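Local coordinates for hypothetical protein (Nostoc punctiforme, PDB 2O62) that is of unknown function but is built from two calycin-like beta domains, the second related to a biogenesis factor required for ATP synthase, at residues 37-42 and 46-51; 10-15 and 77-82; 18-23 and 50-55. One frame throughout, in Å; residues are numbered along the deposited sequence. Where two conformers were deposited one is given.

Interaction 1 of 3, residues 37-42 and 46-51; sequences LCLEGL and QTVRLT
Cys-38 and Thr-51, Glu-40 and Arg-49, and Leu-42 and Thr-47 are the hydrogen-bonded pairs of an antiparallel hairpin. It joins strands 29-42 and 47-54 in the sheet of the N-terminal calycin-like half, next to strand 60-64. Each pair gives two backbone bonds. The shortest run from Cys-38 N to Thr-51 O, Arg-49 N to Glu-40 O and Leu-42 N to Thr-47 O, all 2.8 Å. At the turn, a classic beta bulge sets Gln-46 and Thr-47 opposite Leu-42; Gln-46 N adds a weak bond to Leu-42 O.

One side of the sheet is apolar. Leu-39 runs alongside Leu-50, with Leu-39 CD2 3.6 Å from Leu-50 CD1. The same methyl is 3.9 Å from Val-48 CG1. Phe-64 continues this surface beside Leu-50.

The other side carries Glu-40 and Arg-49, with Leu-42 beside them. Leu-42 CD1 sits 3.6 Å above the centre of the Arg-49 guanidinium. Glu-40 CG stands between its backbone N and carbonyl carbon (chi1 68°). The extended chain then follows Arg-49, bringing Glu-40 OE2 3.4 Å from Arg-49 CD. OE2 remains 4.2 Å from Arg-49 NH1.

One water accepts from Arg-49 NH1 and donates to Glu-40 OE2. A second lies between Glu-40 OE2, Arg-49 O and Thr-51 OG1.

The guanidinium is probably stabilised by two carboxylates: Glu-63 in a salt bridge, Glu-40 at longer range and through a bridging water.

Interaction 2 of 3, residues 10-15 and 77-82; sequences LQNLGV and GSFSEG
Asn-12 reaches Gly-77 through its side-chain amide. Asn-12 ND2 donates to Gly-77 O over 2.9 Å, with an angle of 163° at the hydrogen. The acceptor lies close to the amide plane of Asn-12. The donor comes in well off the C=O direction and is tilted slightly from the carbonyl plane. Next to this bond, Gln-11 CB rests 3.6 Å from Gly-77 CA. The bare CA of the glycine lets the two backbones come close, with Gln-11 CA and Gly-77 CA 4.8 Å apart. Asn-12 OD1 also lies near the edge of the Phe-79 ring, 4.1 Å from Phe-79 CE1. Amide and ring planes are 78° apart.

The contact sits where a type I beta turn, Leu-10 to Leu-13, leads from helix 5-10 into strand 14-23. A short helix followed by a Gly-x-Trp sequence, here Gly-14 to Trp-16, at the start of the first strand is a lipocalin-like signature, consistent with the calycin assignment. Trp-16 NE1 donates to Asn-12 O and so ties the turn to that strand. Here the turn meets the residues that enter strand 79-81, far along the same sheet.

Further out, the amide of Asn-12 is held at both ends. Its ND2 also donates to Phe-9 O, and its OD1 accepts from Arg-104 NH1. These partners fix the rotation of the buried amide and tell its oxygen from its nitrogen. Phe-79 CG stands between its backbone N and carbonyl carbon (chi1 67°). This turns the ring back toward Gly-77, whose O lies in the ring plane at its edge. The ring of Phe-73 meets it at an incline.

Interaction 3 of 3, residues 18-23 and 50-55; sequences GSFSNF and LTLSRS
Phe-20 meets Leu-52 and Arg-54 across the width of a strand. The segment 18-23 starts at Gly-18, whose backbone pairs with Ser-35 of strand 29-42. That strand lies between 14-23 and 47-54 in the sheet, so 18-23 and 50-55 share no hydrogen bonds.

Phe-20 then carries the whole contact on the side of 18-23. With CG anti to the carbonyl carbon (chi1 -76°), the ring is carried across the intervening strand 29-42 until CZ meets Leu-52. The far corner of the ring, Phe-20 CZ, abuts both methyls of Leu-52, with Leu-52 CD2 at 3.9 Å and CD1 at the same distance. Arg-54 CD lies over the centre of one face of the ring. It is 4.3 Å from the centroid of the Phe-20 ring and 6° off the normal, a CH-pi contact. Arg-54 CZ is 5.7 Å from that centroid, so any cation-pi attraction is weak at most. Leu-52 CD2 in turn lies 3.8 Å above the guanidinium plane of Arg-54, toward its rim. Leu-52, Arg-54 and the ring therefore form one small cluster. The arrangement is that of side chains on one face of a sheet, meeting from strands one apart. Ile-123 also touches Phe-20, from the strand on its other flank.

Beyond Phe-20 the chain turns polar: Ser-21 OG bonds Asp-32 and Arg-124.

Between the two segments the attraction is probably mainly dispersion. The aliphatic part of Arg-54 does the work on the ring face, while its charge probably adds little.

All three contacts belong to the antiparallel sheet of the N-terminal domain. Interactions 1 and 2 have centres about 11 Å apart, interactions 2 and 3 about 15 Å, and interactions 1 and 3 about 16 Å. Strands 14-23, 29-42 and 47-54 are successive in the chain and adjacent in the sheet. Interaction 1 pairs the last two of these; interaction 3 spans all three from one side. They share Leu-50 and Thr-51. Interaction 2 runs from the approach to strand 14-23 to strand 79-81, so its chain loop encloses the other two. A probable hydrogen bond from Leu-39 N to Gly-14 O joins interactions 1 and 2. The start of the first strand is thus held both to its neighbour 29-42 and to remote strand 79-81.

Interaction 1 of 3, residues 37-42 and 46-51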
loop_
_atom_site.group_PDB
_atom_site.type_symbol
_atom_site.label_atom_id
_atom_site.label_comp_id
_atom_site.label_asym_id
_atom_site.label_seq_id
_atom_site.Cartn_x
_atom_site.Cartn_y
_atom_site.Cartn_z
ATOM N N LEU A 37 7.784 13.232 -11.782
ATOM C CA LEU A 37 8.839 12.311 -11.367
ATOM C C LEU A 37 9.270 11.591 -12.610
ATOM O O LEU A 37 8.529 10.811 -13.192
ATOM C CB LEU A 37 8.340 11.328 -10.316
ATOM C CG LEU A 37 9.370 10.464 -9.566
ATOM C CD1 LEU A 37 8.715 9.955 -8.306
ATOM C CD2 LEU A 37 9.827 9.330 -10.315
ATOM N N CYS A 38 10.481 11.881 -13.012
ATOM C CA CYS A 38 11.054 11.209 -14.173
ATOM C C CYS A 38 12.028 10.142 -13.711
ATOM O O CYS A 38 12.936 10.385 -12.949
ATOM C CB CYS A 38 11.749 12.161 -15.143
ATOM S SG CYS A 38 12.505 11.319 -16.576
ATOM N N LEU A 39 11.776 8.925 -14.166
ATOM C CA LEU A 39 12.685 7.804 -13.950
ATOM C C LEU A 39 13.172 7.406 -15.322
ATOM O O LEU A 39 12.411 6.943 -16.182
ATOM C CB LEU A 39 12.017 6.596 -13.299
ATOM C CG LEU A 39 11.627 6.654 -11.830
ATOM C CD1 LEU A 39 10.805 5.408 -11.451
ATOM C CD2 LEU A 39 12.900 6.726 -10.956
ATOM N N GLU A 40 14.457 7.574 -15.530
ATOM C CA GLU A 40 15.040 7.251 -16.801
ATOM C C GLU A 40 16.224 6.311 -16.620
ATOM O O GLU A 40 16.985 6.436 -15.674
ATOM C CB GLU A 40 15.478 8.524 -17.492
ATOM C CG GLU A 40 16.629 9.261 -16.855
ATOM C CD GLU A 40 16.781 10.688 -17.403
ATOM O OE1 GLU A 40 16.780 10.835 -18.655
ATOM O OE2 GLU A 40 16.898 11.644 -16.575
ATOM N N GLY A 41 16.381 5.371 -17.549
ATOM C CA GLY A 41 17.499 4.457 -17.515
ATOM C C GLY A 41 18.643 5.013 -18.319
ATOM O O GLY A 41 18.429 5.639 -19.375
ATOM N N LEU A 42 19.855 4.789 -17.829
ATOM C CA LEU A 42 21.076 5.178 -18.526
ATOM C C LEU A 42 21.995 3.982 -18.601
ATOM O O LEU A 42 21.860 3.020 -17.837
ATOM C CB LEU A 42 21.797 6.295 -17.751
ATOM C CG LEU A 42 20.981 7.534 -17.342
ATOM C CD1 LEU A 42 21.863 8.522 -16.547
ATOM C CD2 LEU A 42 20.441 8.197 -18.547
ATOM N N GLN A 46 21.648 0.252 -16.675
ATOM C CA GLN A 46 22.439 -0.159 -15.536
ATOM C C GLN A 46 22.405 0.908 -14.429
ATOM O O GLN A 46 22.813 0.637 -13.313
ATOM C CB GLN A 46 23.869 -0.384 -15.981
ATOM C CG GLN A 46 24.061 -1.564 -16.980
ATOM C CD GLN A 46 25.537 -1.774 -17.376
ATOM O OE1 GLN A 46 26.056 -1.163 -18.330
ATOM N NE2 GLN A 46 26.212 -2.657 -16.645
ATOM N N THR A 47 22.004 2.128 -14.774
ATOM C CA THR A 47 21.827 3.230 -13.818
ATOM C C THR A 47 20.420 3.739 -14.047
ATOM O O THR A 47 20.000 3.814 -15.203
ATOM C CB THR A 47 22.751 4.415 -14.149
ATOM O OG1 THR A 47 24.132 4.055 -13.992
ATOM C CG2 THR A 47 22.443 5.624 -13.240
ATOM N N VAL A 48 19.666 4.057 -12.985
ATOM C CA VAL A 48 18.412 4.797 -13.132
ATOM C C VAL A 48 18.531 6.186 -12.488
ATOM O O VAL A 48 18.909 6.296 -11.309
ATOM C CB VAL A 48 17.218 4.061 -12.514
ATOM C CG1 VAL A 48 16.017 4.954 -12.528
ATOM C CG2 VAL A 48 16.877 2.790 -13.307
ATOM N N ARG A 49 18.254 7.239 -13.263
ATOM C CA ARG A 49 18.239 8.586 -12.732
ATOM C C ARG A 49 16.817 9.008 -12.407
ATOM O O ARG A 49 15.903 8.899 -13.232
ATOM C CB ARG A 49 18.821 9.580 -13.704
ATOM C CG ARG A 49 18.693 11.019 -13.207
ATOM C CD ARG A 49 19.263 11.975 -14.202
ATOM N NE ARG A 49 20.695 11.802 -14.215
ATOM C CZ ARG A 49 21.485 12.023 -15.264
ATOM N NH1 ARG A 49 20.981 12.424 -16.426
ATOM N NH2 ARG A 49 22.796 11.815 -15.143
ATOM N N LEU A 50 16.637 9.482 -11.183
ATOM C CA LEU A 50 15.349 9.957 -10.723
ATOM C C LEU A 50 15.371 11.471 -10.617
ATOM O O LEU A 50 16.280 12.020 -10.008
ATOM C CB LEU A 50 15.051 9.343 -9.366
ATOM C CG LEU A 50 13.752 9.760 -8.660
ATOM C CD1 LEU A 50 13.218 8.618 -7.865
ATOM C CD2 LEU A 50 13.925 10.994 -7.753
ATOM N N THR A 51 14.404 12.151 -11.250
ATOM C CA THR A 51 14.314 13.618 -11.173
ATOM C C THR A 51 12.900 13.889 -10.690
ATOM O O THR A 51 11.964 13.672 -11.445
ATOM C CB THR A 51 14.570 14.319 -12.521
ATOM O OG1 THR A 51 15.850 13.945 -13.051
ATOM C CG2 THR A 51 14.580 15.830 -12.346
HETATM O O HOH W 1 15.511 11.636 -14.416
HETATM O O HOH W 2 18.145 13.929 -16.993
#

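Interaction 2 of 3, residues 10-15 and 77-82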
loop_
_atom_site.group_PDB
_atom_site.type_symbol
_atom_site.label_atom_id
_atom_site.label_comp_id
_atom_site.label_asym_id
_atom_site.label_seq_id
_atom_site.Cartn_x
_atom_site.Cartn_y
_atom_site.Cartn_z
ATOM N N LEU A 10 12.768 -1.553 -13.201
ATOM C CA LEU A 10 12.696 -0.909 -14.505
ATOM C C LEU A 10 11.310 -0.816 -15.129
ATOM O O LEU A 10 11.100 -0.011 -16.043
ATOM C CB LEU A 10 13.642 -1.612 -15.471
ATOM C CG LEU A 10 15.118 -1.578 -15.098
ATOM C CD1 LEU A 10 15.930 -2.329 -16.158
ATOM C CD2 LEU A 10 15.661 -0.164 -14.961
ATOM N N GLN A 11 10.358 -1.619 -14.664
ATOM C CA GLN A 11 8.966 -1.465 -15.074
ATOM C C GLN A 11 8.392 -0.091 -14.759
ATOM O O GLN A 11 7.344 0.285 -15.315
ATOM C CB GLN A 11 8.068 -2.546 -14.448
ATOM C CG GLN A 11 8.370 -3.967 -14.937
ATOM C CD GLN A 11 8.237 -4.057 -16.449
ATOM O OE1 GLN A 11 9.215 -4.193 -17.159
ATOM N NE2 GLN A 11 7.036 -3.883 -16.939
ATOM N N ASN A 12 9.005 0.624 -13.820
ATOM C CA ASN A 12 8.578 1.963 -13.442
ATOM C C ASN A 12 9.166 3.088 -14.343
ATOM O O ASN A 12 8.891 4.278 -14.120
ATOM C CB ASN A 12 8.979 2.253 -11.988
ATOM C CG ASN A 12 8.164 1.458 -10.983
ATOM O OD1 ASN A 12 7.111 1.877 -10.653
ATOM N ND2 ASN A 12 8.653 0.291 -10.535
ATOM N N LEU A 13 10.027 2.767 -15.312
ATOM C CA LEU A 13 10.618 3.851 -16.074
ATOM C C LEU A 13 9.492 4.658 -16.775
ATOM O O LEU A 13 8.530 4.078 -17.300
ATOM C CB LEU A 13 11.589 3.353 -17.103
ATOM C CG LEU A 13 12.804 2.675 -16.554
ATOM C CD1 LEU A 13 13.718 2.324 -17.701
ATOM C CD2 LEU A 13 13.516 3.596 -15.579
ATOM N N GLY A 14 9.659 5.974 -16.814
ATOM C CA GLY A 14 8.700 6.861 -17.479
ATOM C C GLY A 14 8.608 8.188 -16.753
ATOM O O GLY A 14 9.416 8.488 -15.871
ATOM N N VAL A 15 7.609 8.982 -17.118
ATOM C CA VAL A 15 7.414 10.287 -16.516
ATOM C C VAL A 15 6.060 10.239 -15.808
ATOM O O VAL A 15 5.045 10.079 -16.456
ATOM C CB VAL A 15 7.441 11.408 -17.550
ATOM C CG1 VAL A 15 7.214 12.746 -16.903
ATOM C CG2 VAL A 15 8.754 11.406 -18.302
ATOM N N GLY A 77 6.230 -4.106 -11.483
ATOM C CA GLY A 77 6.833 -2.866 -11.039
ATOM C C GLY A 77 6.272 -2.379 -9.721
ATOM O O GLY A 77 6.830 -1.472 -9.134
ATOM N N SER A 78 5.180 -2.957 -9.235
ATOM C CA SER A 78 4.669 -2.569 -7.933
ATOM C C SER A 78 5.698 -2.867 -6.855
ATOM O O SER A 78 6.528 -3.751 -7.006
ATOM C CB SER A 78 3.356 -3.308 -7.596
ATOM O OG SER A 78 2.345 -2.943 -8.536
ATOM N N PHE A 79 5.689 -2.094 -5.784
ATOM C CA PHE A 79 6.724 -2.255 -4.760
ATOM C C PHE A 79 6.319 -1.749 -3.415
ATOM O O PHE A 79 5.283 -1.093 -3.231
ATOM C CB PHE A 79 8.015 -1.534 -5.201
ATOM C CG PHE A 79 7.914 0.002 -5.276
ATOM C CD1 PHE A 79 7.519 0.633 -6.463
ATOM C CD2 PHE A 79 8.264 0.821 -4.170
ATOM C CE1 PHE A 79 7.485 2.027 -6.547
ATOM C CE2 PHE A 79 8.202 2.207 -4.253
ATOM C CZ PHE A 79 7.799 2.805 -5.438
ATOM N N SER A 80 7.173 -2.010 -2.448
ATOM C CA SER A 80 7.052 -1.409 -1.153
ATOM C C SER A 80 8.407 -0.987 -0.668
ATOM O O SER A 80 9.374 -1.727 -0.856
ATOM C CB SER A 80 6.485 -2.389 -0.133
ATOM O OG SER A 80 6.453 -1.820 1.164
ATOM N N GLU A 81 8.426 0.133 0.047
ATOM C CA GLU A 81 9.627 0.686 0.643
ATOM C C GLU A 81 9.387 0.949 2.129
ATOM O O GLU A 81 8.301 1.281 2.530
ATOM C CB GLU A 81 10.031 1.997 -0.030
ATOM C CG GLU A 81 11.500 2.342 0.294
ATOM C CD GLU A 81 12.077 3.557 -0.455
ATOM O OE1 GLU A 81 11.324 4.320 -1.103
ATOM O OE2 GLU A 81 13.321 3.713 -0.382
ATOM N N GLY A 82 10.410 0.748 2.949
ATOM C CA GLY A 82 10.316 1.052 4.376
ATOM C C GLY A 82 11.501 0.576 5.138
ATOM O O GLY A 82 12.540 0.224 4.563
#

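Interaction 3 of 3, residues 18-23 and 50-55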
loop_
_atom_site.group_PDB
_atom_site.type_symbol
_atom_site.label_atom_id
_atom_site.label_comp_id
_atom_site.label_asym_id
_atom_site.label_seq_id
_atom_site.Cartn_x
_atom_site.Cartn_y
_atom_site.Cartn_z
ATOM N N GLY A 18 1.561 14.045 -11.256
ATOM C CA GLY A 18 0.429 14.014 -10.373
ATOM C C GLY A 18 0.621 14.906 -9.186
ATOM O O GLY A 18 0.888 16.086 -9.338
ATOM N N SER A 19 0.446 14.333 -8.003
ATOM C CA SER A 19 0.745 15.050 -6.763
ATOM C C SER A 19 1.139 14.170 -5.615
ATOM O O SER A 19 0.887 12.960 -5.649
ATOM C CB SER A 19 -0.468 15.863 -6.315
ATOM O OG SER A 19 -1.526 15.050 -5.901
ATOM N N PHE A 20 1.704 14.825 -4.598
ATOM C CA PHE A 20 1.958 14.238 -3.286
ATOM C C PHE A 20 1.022 14.913 -2.320
ATOM O O PHE A 20 1.106 16.118 -2.152
ATOM C CB PHE A 20 3.380 14.554 -2.828
ATOM C CG PHE A 20 4.467 13.731 -3.504
ATOM C CD1 PHE A 20 4.576 13.675 -4.880
ATOM C CD2 PHE A 20 5.459 13.106 -2.764
ATOM C CE1 PHE A 20 5.587 12.947 -5.496
ATOM C CE2 PHE A 20 6.491 12.392 -3.401
ATOM C CZ PHE A 20 6.549 12.324 -4.738
ATOM N N SER A 21 0.156 14.140 -1.673
ATOM C CA SER A 21 -0.932 14.664 -0.819
ATOM C C SER A 21 -0.832 14.106 0.585
ATOM O O SER A 21 -0.831 12.892 0.757
ATOM C CB SER A 21 -2.289 14.268 -1.403
ATOM O OG SER A 21 -2.359 14.663 -2.752
ATOM N N ASN A 22 -0.708 14.989 1.575
ATOM C CA ASN A 22 -0.705 14.612 2.987
ATOM C C ASN A 22 -2.089 14.684 3.562
ATOM O O ASN A 22 -2.716 15.720 3.498
ATOM C CB ASN A 22 0.156 15.559 3.795
ATOM C CG ASN A 22 1.580 15.556 3.332
ATOM O OD1 ASN A 22 2.070 14.562 2.804
ATOM N ND2 ASN A 22 2.259 16.667 3.530
ATOM N N PHE A 23 -2.482 13.569 4.147
ATOM C CA PHE A 23 -3.744 13.398 4.827
ATOM C C PHE A 23 -3.542 13.154 6.313
ATOM O O PHE A 23 -2.562 12.525 6.738
ATOM C CB PHE A 23 -4.462 12.180 4.238
ATOM C CG PHE A 23 -5.029 12.413 2.890
ATOM C CD1 PHE A 23 -4.276 12.190 1.763
ATOM C CD2 PHE A 23 -6.327 12.870 2.732
ATOM C CE1 PHE A 23 -4.788 12.420 0.490
ATOM C CE2 PHE A 23 -6.844 13.106 1.449
ATOM C CZ PHE A 23 -6.042 12.857 0.323
ATOM N N LEU A 50 16.637 9.482 -11.183
ATOM C CA LEU A 50 15.349 9.957 -10.723
ATOM C C LEU A 50 15.371 11.471 -10.617
ATOM O O LEU A 50 16.280 12.020 -10.008
ATOM C CB LEU A 50 15.051 9.343 -9.366
ATOM C CG LEU A 50 13.752 9.760 -8.660
ATOM C CD1 LEU A 50 13.218 8.618 -7.865
ATOM C CD2 LEU A 50 13.925 10.994 -7.753
ATOM N N THR A 51 14.404 12.151 -11.250
ATOM C CA THR A 51 14.314 13.618 -11.173
ATOM C C THR A 51 12.900 13.889 -10.690
ATOM O O THR A 51 11.964 13.672 -11.445
ATOM C CB THR A 51 14.570 14.319 -12.521
ATOM O OG1 THR A 51 15.850 13.945 -13.051
ATOM C CG2 THR A 51 14.580 15.830 -12.346
ATOM N N LEU A 52 12.772 14.289 -9.422
ATOM C CA LEU A 52 11.505 14.670 -8.814
ATOM C C LEU A 52 11.386 16.196 -8.713
ATOM O O LEU A 52 12.150 16.866 -7.994
ATOM C CB LEU A 52 11.333 14.030 -7.445
ATOM C CG LEU A 52 10.091 14.439 -6.636
ATOM C CD1 LEU A 52 8.828 14.090 -7.356
ATOM C CD2 LEU A 52 10.113 13.784 -5.291
ATOM N N SER A 53 10.447 16.741 -9.487
ATOM C CA SER A 53 10.090 18.161 -9.408
ATOM C C SER A 53 8.744 18.267 -8.689
ATOM O O SER A 53 7.801 17.560 -9.029
ATOM C CB SER A 53 9.972 18.768 -10.802
ATOM O OG SER A 53 11.160 18.588 -11.521
ATOM N N ARG A 54 8.671 19.137 -7.683
ATOM C CA ARG A 54 7.393 19.463 -7.017
ATOM C C ARG A 54 7.164 20.981 -6.982
ATOM O O ARG A 54 8.104 21.770 -6.860
ATOM C CB ARG A 54 7.339 18.892 -5.595
ATOM C CG ARG A 54 7.152 17.376 -5.545
ATOM C CD ARG A 54 7.536 16.786 -4.225
ATOM N NE ARG A 54 8.912 17.136 -3.930
ATOM C CZ ARG A 54 9.567 16.787 -2.829
ATOM N NH1 ARG A 54 8.995 16.029 -1.913
ATOM N NH2 ARG A 54 10.829 17.184 -2.658
ATOM N N SER A 55 5.910 21.396 -7.103
ATOM C CA SER A 55 5.597 22.820 -7.192
ATOM C C SER A 55 6.063 23.569 -5.935
ATOM O O SER A 55 5.714 23.192 -4.825
ATOM C CB SER A 55 4.098 23.016 -7.402
ATOM O OG SER A 55 3.793 24.356 -7.720
#